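Local coordinates for methyl-accepting chemotaxis sensory transducer (Anaeromyxobacter dehalogenans, PDB 4K08), which probably senses small molecules in the periplasm through its PAS-like single Cache domain and relays the signal to the chemotaxis machinery, at residues A[7-11]-A[139-143]; A[15-19]-A[126-130]. All coordinates share one frame. Numbering follows the deposited sequence.

Interaction 1: residues A[7-11]-A[139-143]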
ATOM      1  N   ARG A   7     -13.160  -3.042  11.529  1.00 52.43           N
ATOM      2  CA  ARG A   7     -11.938  -2.289  11.292  1.00 49.38           C
ATOM      3  C   ARG A   7     -11.282  -2.715   9.971  1.00 45.56           C
ATOM      4  O   ARG A   7     -10.749  -1.875   9.239  1.00 40.51           O
ATOM      5  CB  ARG A   7     -10.943  -2.488  12.435  1.00 49.10           C
ATOM      6  CG  ARG A   7     -11.463  -2.097  13.817  1.00 54.00           C
ATOM      7  CD  ARG A   7     -10.376  -2.246  14.888  1.00 55.82           C
ATOM      8  NE  ARG A   7      -9.246  -1.348  14.636  1.00 55.24           N
ATOM      9  CZ  ARG A   7      -7.977  -1.578  15.012  1.00 53.62           C
ATOM     10  NH1 ARG A   7      -7.647  -2.694  15.667  1.00 52.56           N
ATOM     11  NH2 ARG A   7      -7.031  -0.673  14.720  1.00 49.38           N
ATOM     12  N   GLN A   8     -11.313  -4.018   9.672  1.00 44.62           N
ATOM     13  CA  GLN A   8     -10.758  -4.500   8.408  1.00 42.76           C
ATOM     14  C   GLN A   8     -11.564  -3.946   7.263  1.00 45.36           C
ATOM     15  O   GLN A   8     -11.001  -3.612   6.232  1.00 44.57           O
ATOM     16  CB  GLN A   8     -10.746  -6.031   8.329  1.00 41.79           C
ATOM     17  CG  GLN A   8      -9.630  -6.678   9.118  1.00 42.07           C
ATOM     18  CD  GLN A   8      -9.490  -8.159   8.798  1.00 49.13           C
ATOM     19  OE1 GLN A   8      -9.343  -8.980   9.695  1.00 49.78           O
ATOM     20  NE2 GLN A   8      -9.520  -8.502   7.507  1.00 49.05           N
ATOM     21  N   ALA A   9     -12.884  -3.861   7.437  1.00 44.10           N
ATOM     22  CA  ALA A   9     -13.743  -3.269   6.421  1.00 45.20           C
ATOM     23  C   ALA A   9     -13.400  -1.797   6.217  1.00 41.62           C
ATOM     24  O   ALA A   9     -13.473  -1.297   5.109  1.00 43.42           O
ATOM     25  CB  ALA A   9     -15.223  -3.417   6.798  1.00 49.70           C
ATOM     26  N   LYS A  10     -13.029  -1.096   7.271  1.00 40.88           N
ATOM     27  CA  LYS A  10     -12.688   0.307   7.092  1.00 41.67           C
ATOM     28  C   LYS A  10     -11.354   0.488   6.364  1.00 35.07           C
ATOM     29  O   LYS A  10     -11.226   1.384   5.550  1.00 37.10           O
ATOM     30  CB  LYS A  10     -12.657   1.070   8.418  1.00 45.69           C
ATOM     31  CG  LYS A  10     -12.327   2.550   8.197  1.00 41.64           C
ATOM     32  CD  LYS A  10     -12.867   3.420   9.274  1.00 46.45           C
ATOM     33  CE  LYS A  10     -12.568   4.883   8.995  1.00 44.39           C
ATOM     34  NZ  LYS A  10     -12.835   5.676  10.246  1.00 47.66           N
ATOM     35  N   VAL A  11     -10.366  -0.344   6.678  1.00 35.91           N
ATOM     36  CA  VAL A  11      -9.086  -0.336   5.971  1.00 34.95           C
ATOM     37  C   VAL A  11      -9.335  -0.679   4.492  1.00 38.59           C
ATOM     38  O   VAL A  11      -8.865   0.020   3.581  1.00 31.50           O
ATOM     39  CB  VAL A  11      -8.092  -1.314   6.614  1.00 34.02           C
ATOM     40  CG1 VAL A  11      -6.882  -1.546   5.719  1.00 34.32           C
ATOM     41  CG2 VAL A  11      -7.636  -0.771   7.997  1.00 32.56           C
ATOM     42  N   SER A 139      -2.760  -0.324   2.737  1.00 30.59           N
ATOM     43  CA  SER A 139      -2.860   0.336   4.041  1.00 28.14           C
ATOM     44  C   SER A 139      -3.246  -0.761   5.021  1.00 29.99           C
ATOM     45  O   SER A 139      -3.851  -1.759   4.609  1.00 29.58           O
ATOM     46  CB  SER A 139      -3.919   1.461   4.053  1.00 24.58           C
ATOM     47  OG  SER A 139      -3.897   2.163   5.290  1.00 26.04           O
ATOM     48  N   GLY A 140      -2.885  -0.606   6.294  1.00 30.13           N
ATOM     49  CA  GLY A 140      -3.239  -1.609   7.294  1.00 35.41           C
ATOM     50  C   GLY A 140      -3.660  -1.026   8.644  1.00 34.94           C
ATOM     51  O   GLY A 140      -3.446   0.162   8.926  1.00 29.40           O
ATOM     52  N   LEU A 141      -4.248  -1.872   9.490  1.00 31.76           N
ATOM     53  CA  LEU A 141      -4.548  -1.501  10.874  1.00 34.06           C
ATOM     54  C   LEU A 141      -3.574  -2.246  11.795  1.00 33.52           C
ATOM     55  O   LEU A 141      -3.049  -3.337  11.465  1.00 36.03           O
ATOM     56  CB  LEU A 141      -6.002  -1.867  11.240  1.00 36.18           C
ATOM     57  CG  LEU A 141      -6.259  -3.392  11.083  1.00 40.85           C
ATOM     58  CD1 LEU A 141      -6.239  -4.087  12.419  1.00 42.20           C
ATOM     59  CD2 LEU A 141      -7.557  -3.702  10.392  1.00 46.25           C
ATOM     60  N   TYR A 142      -3.351  -1.660  12.956  1.00 28.88           N
ATOM     61  CA  TYR A 142      -2.521  -2.264  13.966  1.00 34.55           C
ATOM     62  C   TYR A 142      -3.485  -2.998  14.908  1.00 40.23           C
ATOM     63  O   TYR A 142      -4.359  -2.386  15.548  1.00 35.33           O
ATOM     64  CB  TYR A 142      -1.663  -1.219  14.665  1.00 28.96           C
ATOM     65  CG  TYR A 142      -0.641  -0.661  13.684  1.00 31.87           C
ATOM     66  CD1 TYR A 142       0.621  -1.290  13.530  1.00 27.19           C
ATOM     67  CD2 TYR A 142      -0.948   0.460  12.872  1.00 30.50           C
ATOM     68  CE1 TYR A 142       1.562  -0.824  12.574  1.00 23.56           C
ATOM     69  CE2 TYR A 142      -0.013   0.956  11.921  1.00 28.24           C
ATOM     70  CZ  TYR A 142       1.229   0.312  11.778  1.00 27.34           C
ATOM     71  OH  TYR A 142       2.157   0.764  10.873  1.00 24.69           O
ATOM     72  N   VAL A 143      -3.345  -4.322  14.900  1.00 35.62           N
ATOM     73  CA  VAL A 143      -4.223  -5.219  15.655  1.00 39.19           C
ATOM     74  C   VAL A 143      -4.455  -4.737  17.081  1.00 49.53           C
ATOM     75  O   VAL A 143      -5.596  -4.728  17.524  1.00 49.53           O
ATOM     76  CB  VAL A 143      -3.697  -6.670  15.715  1.00 37.70           C
ATOM     77  CG1 VAL A 143      -4.605  -7.518  16.663  1.00 39.30           C
ATOM     78  CG2 VAL A 143      -3.617  -7.293  14.302  1.00 37.21           C
TER
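Helix 7-11 and strand 139-142 run nearly antiparallel: the N-to-C directions of their axes make an angle of 155°, and the axes approach to 8.2 Å. The backbones come closest at V11 and G140, whose CA atoms lie 6.1 Å apart. This is the packing of the long N-terminal helix of a PAS-like single Cache domain against its antiparallel sheet, here on strand 135-142 near the C-terminal end of the modelled chain. G140 has no side chain, and a CB there would point away from the helix; V11 CG1 rests 4.0 Å from G140 CA and 3.2 Å from S139 O. On the helix, R7 and V11, one turn apart, direct their CA-to-CB bonds toward the strand, as L141 does toward the helix. L141 fills the space between them: its CD2 lies 3.8 Å from V11 CG2 and 3.8 Å from Q8 CG, an apolar contact reinforced by the methylene part of the glutamine. Y142 turns its CB away from the helix, and its hydroxyl is hydrogen-bonded to P113 O. S139 does point its CB toward the helix, yet its hydroxyl is taken up by Y52 and Y57. The polar part belongs to R7, whose guanidinium carries L141 CD1 over one face, 3.8 Å from NH1. The acceptors are main-chain carbonyls, at the last strand residue, Y142, and at V143 just beyond it: R7 NH2 donates to Y142 O at 3.3 Å with an angle of 149°, while weak bonds run from R7 NH1 to Y142 O at 3.3 Å and to V143 O at 3.4 Å.

Interaction 2: residues A[15-19]-A[126-130]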
ATOM      1  N   VAL A  15      -8.516   1.754   1.405  1.00 34.58           N
ATOM      2  CA  VAL A  15      -7.616   1.336   0.365  1.00 37.13           C
ATOM      3  C   VAL A  15      -8.368   1.401  -0.961  1.00 40.73           C
ATOM      4  O   VAL A  15      -7.786   1.729  -1.998  1.00 40.71           O
ATOM      5  CB  VAL A  15      -7.042  -0.074   0.607  1.00 37.34           C
ATOM      6  CG1 VAL A  15      -6.407  -0.604  -0.664  1.00 36.91           C
ATOM      7  CG2 VAL A  15      -6.044  -0.044   1.782  1.00 33.90           C
ATOM      8  N   GLU A  16      -9.663   1.098  -0.939  1.00 43.45           N
ATOM      9  CA  GLU A  16     -10.444   1.214  -2.163  1.00 48.12           C
ATOM     10  C   GLU A  16     -10.532   2.677  -2.607  1.00 45.57           C
ATOM     11  O   GLU A  16     -10.540   2.971  -3.803  1.00 45.35           O
ATOM     12  CB  GLU A  16     -11.840   0.601  -1.997  1.00 52.05           C
ATOM     13  CG  GLU A  16     -11.862  -0.824  -2.404  1.00 55.62           C
ATOM     14  CD  GLU A  16     -11.534  -0.987  -3.894  1.00 62.97           C
ATOM     15  OE1 GLU A  16     -12.237  -0.359  -4.747  1.00 65.62           O
ATOM     16  OE2 GLU A  16     -10.570  -1.742  -4.201  1.00 61.51           O
ATOM     17  N   ALA A  17     -10.573   3.598  -1.651  1.00 42.50           N
ATOM     18  CA  ALA A  17     -10.525   5.014  -1.995  1.00 39.17           C
ATOM     19  C   ALA A  17      -9.223   5.350  -2.704  1.00 38.43           C
ATOM     20  O   ALA A  17      -9.234   6.086  -3.696  1.00 37.45           O
ATOM     21  CB  ALA A  17     -10.691   5.885  -0.757  1.00 39.09           C
ATOM     22  N   ALA A  18      -8.107   4.819  -2.188  1.00 32.01           N
ATOM     23  CA  ALA A  18      -6.777   5.033  -2.763  1.00 31.72           C
ATOM     24  C   ALA A  18      -6.727   4.410  -4.163  1.00 34.03           C
ATOM     25  O   ALA A  18      -6.123   4.972  -5.079  1.00 30.56           O
ATOM     26  CB  ALA A  18      -5.696   4.424  -1.876  1.00 29.11           C
ATOM     27  N   HIS A  19      -7.389   3.262  -4.337  1.00 34.35           N
ATOM     28  CA  HIS A  19      -7.464   2.636  -5.668  1.00 38.13           C
ATOM     29  C   HIS A  19      -8.203   3.590  -6.643  1.00 39.51           C
ATOM     30  O   HIS A  19      -7.781   3.797  -7.782  1.00 39.58           O
ATOM     31  CB  HIS A  19      -8.167   1.275  -5.591  1.00 43.82           C
ATOM     32  CG  HIS A  19      -7.939   0.408  -6.795  1.00 50.23           C
ATOM     33  ND1 HIS A  19      -8.961  -0.209  -7.480  1.00 54.93           N
ATOM     34  CD2 HIS A  19      -6.795   0.056  -7.439  1.00 50.76           C
ATOM     35  CE1 HIS A  19      -8.462  -0.889  -8.497  1.00 57.10           C
ATOM     36  NE2 HIS A  19      -7.152  -0.746  -8.489  1.00 52.86           N
ATOM     37  N   PHE A 126      -4.873  -4.347   3.856  1.00 34.54           N
ATOM     38  CA  PHE A 126      -5.477  -4.626   2.559  1.00 36.96           C
ATOM     39  C   PHE A 126      -4.611  -4.044   1.428  1.00 36.71           C
ATOM     40  O   PHE A 126      -4.272  -2.840   1.444  1.00 33.81           O
ATOM     41  CB  PHE A 126      -6.891  -4.072   2.464  1.00 37.82           C
ATOM     42  CG  PHE A 126      -7.697  -4.672   1.325  1.00 38.69           C
ATOM     43  CD1 PHE A 126      -8.209  -5.974   1.429  1.00 40.07           C
ATOM     44  CD2 PHE A 126      -7.918  -3.955   0.158  1.00 38.53           C
ATOM     45  CE1 PHE A 126      -8.954  -6.542   0.393  1.00 42.43           C
ATOM     46  CE2 PHE A 126      -8.659  -4.514  -0.896  1.00 44.40           C
ATOM     47  CZ  PHE A 126      -9.174  -5.813  -0.775  1.00 43.69           C
ATOM     48  N   VAL A 127      -4.244  -4.899   0.469  1.00 32.43           N
ATOM     49  CA  VAL A 127      -3.500  -4.468  -0.716  1.00 33.24           C
ATOM     50  C   VAL A 127      -4.299  -4.651  -1.996  1.00 39.43           C
ATOM     51  O   VAL A 127      -5.087  -5.591  -2.150  1.00 39.23           O
ATOM     52  CB  VAL A 127      -2.172  -5.200  -0.881  1.00 36.67           C
ATOM     53  CG1 VAL A 127      -1.195  -4.774   0.229  1.00 32.29           C
ATOM     54  CG2 VAL A 127      -2.388  -6.772  -0.968  1.00 33.72           C
ATOM     55  N   THR A 128      -4.091  -3.726  -2.916  1.00 38.14           N
ATOM     56  CA  THR A 128      -4.782  -3.769  -4.193  1.00 44.08           C
ATOM     57  C   THR A 128      -3.789  -3.405  -5.294  1.00 43.83           C
ATOM     58  O   THR A 128      -2.674  -3.007  -5.004  1.00 41.54           O
ATOM     59  CB  THR A 128      -6.004  -2.852  -4.185  1.00 51.98           C
ATOM     60  OG1 THR A 128      -6.803  -3.143  -5.344  1.00 63.38           O
ATOM     61  CG2 THR A 128      -5.567  -1.396  -4.166  1.00 44.63           C
ATOM     62  N   GLN A 129      -4.161  -3.561  -6.557  1.00 43.98           N
ATOM     63  CA  GLN A 129      -3.195  -3.284  -7.619  1.00 42.83           C
ATOM     64  C   GLN A 129      -3.758  -2.263  -8.581  1.00 40.72           C
ATOM     65  O   GLN A 129      -4.985  -2.115  -8.715  1.00 41.38           O
ATOM     66  CB  GLN A 129      -2.840  -4.566  -8.401  1.00 46.23           C
ATOM     67  CG  GLN A 129      -4.001  -5.069  -9.213  1.00 48.91           C
ATOM     68  CD  GLN A 129      -3.707  -6.366  -9.957  1.00 54.61           C
ATOM     69  OE1 GLN A 129      -2.538  -6.803 -10.090  1.00 51.58           O
ATOM     70  NE2 GLN A 129      -4.772  -6.984 -10.467  1.00 56.36           N
ATOM     71  N   TYR A 130      -2.850  -1.568  -9.256  1.00 41.03           N
ATOM     72  CA  TYR A 130      -3.212  -0.811 -10.452  1.00 43.48           C
ATOM     73  C   TYR A 130      -2.322  -1.341 -11.578  1.00 42.86           C
ATOM     74  O   TYR A 130      -1.140  -1.000 -11.666  1.00 41.52           O
ATOM     75  CB  TYR A 130      -3.068   0.720 -10.217  1.00 38.02           C
ATOM     76  CG  TYR A 130      -3.467   1.491 -11.452  1.00 39.82           C
ATOM     77  CD1 TYR A 130      -4.769   1.392 -11.970  1.00 43.19           C
ATOM     78  CD2 TYR A 130      -2.540   2.258 -12.152  1.00 41.47           C
ATOM     79  CE1 TYR A 130      -5.147   2.065 -13.142  1.00 43.62           C
ATOM     80  CE2 TYR A 130      -2.905   2.937 -13.329  1.00 42.95           C
ATOM     81  CZ  TYR A 130      -4.209   2.834 -13.813  1.00 46.17           C
ATOM     82  OH  TYR A 130      -4.575   3.520 -14.971  1.00 48.75           O
TER
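Apolar packing makes up one end of this contact, in which helix 15-19 lies almost parallel to strand 126-130 (11° between axes, 8.8 Å at closest approach) on the sheet of the Cache domain. V15 points its CB toward the strand, and its CG1 sits 3.8 Å from F126 CD2, near the plane of the ring and so at its edge, and 3.7 Å from T128 CG2. F126 also meets F107 of strand 105-113 edge-to-face, which carries the packing on to the neighbouring strand. Apart from these apolar pairs, V15 CG2 packs against the main-chain carbonyl F126 O at 3.3 Å.

The aromatic and polar part centres on H19, one turn further along. T128 OG1 lies over one face of the imidazole, and T128 CG2 is 3.8 Å from H19 CD2. At the ring edge H19 NE2 donates a short but poorly angled, weak hydrogen bond to Q129 O (2.6 Å, 125°). E16 OE2 comes to 4.2 Å from T128 OG1, too far for a hydrogen bond.

As donor to a carbonyl, H19 carries a proton on NE2 in this bond. Q129 points its CB away from the helix and accepts through its main chain, so the link does not depend on the identity of that side chain.

In the fold
From the N terminus, helix 5-30 supplies the first segment of both contacts: 7-11 comes first and 15-19 two turns later. Interaction 2 closes a loop of 106 intervening residues at strand 120-130, and interaction 1 closes the longer one, of 127 residues, at strand 135-142, so interaction 2 is nested inside interaction 1. The two strands follow each other in the chain and are antiparallel neighbours in the sheet, which is why the same helix runs with one and against the other. The centres of the two interactions are about 13 Å apart, and the interactions touch directly: S139 O and F126 N, 2.9 Å apart, form a probable hydrogen bond between the strands, and V15 CG2 packs 3.4 Å from S139 N.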